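Local structure of A-adding tRNA nucleotidyltransferase (Aquifex aeolicus, 4WBY) at residues A[33-36]-A[37-41]. The protein adds the terminal adenosine to tRNAs ending in CC, completing their CCA end, with ATP as substrate and magnesium as cofactor. Numbering follows the deposited sequence.
With SO4 (sulfate ion), chain D.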
loop_
_atom_site.group_PDB
_atom_site.type_symbol
_atom_site.label_atom_id
_atom_site.label_comp_id
_atom_site.label_asym_id
_atom_site.label_seq_id
_atom_site.Cartn_x
_atom_site.Cartn_y
_atom_site.Cartn_z
ATOM N N VAL A 33 11.342 -2.080 10.026
ATOM C CA VAL A 33 10.987 -1.593 11.358
ATOM C C VAL A 33 12.061 -0.635 11.893
ATOM O O VAL A 33 11.751 0.376 12.525
ATOM C CB VAL A 33 10.780 -2.759 12.331
ATOM C CG1 VAL A 33 10.438 -2.229 13.705
ATOM C CG2 VAL A 33 9.678 -3.662 11.800
ATOM N N VAL A 34 13.323 -0.932 11.603
ATOM C CA VAL A 34 14.407 -0.059 12.040
ATOM C C VAL A 34 14.348 1.255 11.271
ATOM O O VAL A 34 14.500 2.326 11.857
ATOM C CB VAL A 34 15.788 -0.740 11.856
ATOM C CG1 VAL A 34 16.912 0.222 12.196
ATOM C CG2 VAL A 34 15.872 -2.007 12.728
ATOM N N ARG A 35 14.110 1.171 9.964
ATOM C CA ARG A 35 13.856 2.363 9.157
ATOM C C ARG A 35 12.756 3.217 9.793
ATOM O O ARG A 35 12.923 4.426 9.991
ATOM C CB ARG A 35 13.467 1.966 7.730
ATOM C CG ARG A 35 13.117 3.134 6.807
ATOM C CD ARG A 35 12.259 2.666 5.630
ATOM N NE ARG A 35 10.977 2.148 6.115
ATOM C CZ ARG A 35 10.397 1.021 5.720
ATOM N NH1 ARG A 35 10.964 0.258 4.793
ATOM N NH2 ARG A 35 9.224 0.671 6.246
ATOM N N ASP A 36 11.629 2.594 10.127
ATOM C CA ASP A 36 10.501 3.364 10.628
ATOM C C ASP A 36 10.775 3.966 12.012
ATOM O O ASP A 36 10.320 5.069 12.309
ATOM C CB ASP A 36 9.237 2.499 10.638
ATOM C CG ASP A 36 8.690 2.274 9.231
ATOM O OD1 ASP A 36 9.138 2.991 8.307
ATOM O OD2 ASP A 36 7.831 1.390 9.045
ATOM N N ILE A 37 11.533 3.266 12.851
ATOM C CA ILE A 37 11.953 3.847 14.121
ATOM C C ILE A 37 12.819 5.085 13.873
ATOM O O ILE A 37 12.632 6.127 14.508
ATOM C CB ILE A 37 12.715 2.826 14.983
ATOM C CG1 ILE A 37 11.751 1.750 15.489
ATOM C CG2 ILE A 37 13.425 3.509 16.147
ATOM C CD1 ILE A 37 12.448 0.574 16.141
ATOM N N LEU A 38 13.750 4.985 12.931
ATOM C CA LEU A 38 14.591 6.142 12.588
ATOM C C LEU A 38 13.784 7.277 11.960
ATOM O O LEU A 38 14.185 8.434 12.051
ATOM C CB LEU A 38 15.724 5.732 11.648
ATOM C CG LEU A 38 16.795 4.871 12.318
ATOM C CD1 LEU A 38 17.701 4.227 11.265
ATOM C CD2 LEU A 38 17.616 5.703 13.300
ATOM N N LEU A 39 12.655 6.955 11.332
ATOM C CA LEU A 39 11.795 7.987 10.763
ATOM C C LEU A 39 10.787 8.517 11.788
ATOM O O LEU A 39 9.897 9.291 11.439
ATOM C CB LEU A 39 11.053 7.458 9.529
ATOM C CG LEU A 39 11.886 7.061 8.307
ATOM C CD1 LEU A 39 11.007 6.368 7.253
ATOM C CD2 LEU A 39 12.593 8.260 7.714
ATOM N N GLY A 40 10.921 8.114 13.048
ATOM C CA GLY A 40 10.092 8.680 14.098
ATOM C C GLY A 40 8.654 8.199 14.105
ATOM O O GLY A 40 7.770 8.871 14.646
ATOM N N LYS A 41 8.416 7.028 13.526
ATOM C CA LYS A 41 7.071 6.476 13.444
ATOM C C LYS A 41 6.779 5.561 14.619
ATOM O O LYS A 41 7.672 4.877 15.126
ATOM C CB LYS A 41 6.900 5.715 12.132
ATOM C CG LYS A 41 7.016 6.626 10.913
ATOM C CD LYS A 41 7.249 5.854 9.624
ATOM C CE LYS A 41 6.091 4.947 9.290
ATOM N NZ LYS A 41 4.889 5.726 8.899
HETATM S S SO4 D . 7.485 -2.074 4.260
HETATM O O1 SO4 D . 8.877 -2.117 4.746
HETATM O O2 SO4 D . 6.978 -0.723 4.477
HETATM O O3 SO4 D . 7.406 -2.429 2.843
HETATM O O4 SO4 D . 6.695 -3.008 5.055
#
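Lys41 lays its CD and CE methylenes across the carboxylate of Asp36, with CD 3.7 Å from OD1, while its backbone N bonds to Asp36 O (3.0 Å). With Gly40 N bonded to Ile37 O, this makes the Schellman motif that ends the helix; its C-prime residue needs a positive phi, which Gly40, lacking a CB, adopts without strain. Leu39, just before the glycine, sets CD1 against CG of Arg35 one turn earlier (3.9 Å), apolar against the aliphatic part of the arginine. Beyond CG the Arg35 chain bends at chi3 (63°), turning NE to Asp36 OD1 (3.0 Å) in a salt bridge that lies in the guanidinium plane but meets the carboxylate from above its own. NH1 and NH2 both donate to sulfate O1, at the guanidinium edge and in its plane; NH1 also bonds to Asn123 OD1. Arg172 and Arg176 of helix 165-177 also hold the anion. Arg35 and these three residues belong to the ATP site, so the sulfate may mimic a phosphate. Were Arg35 an alanine, the sulfate would probably lose one of its arginines and Asp36 its salt-bridge partner. In the head domain, Val34 and Leu38, side by side, meet Met125; Val34 and Ile37 reach strand 126-128. Leu39 packs on helices 143-149 and 165-177.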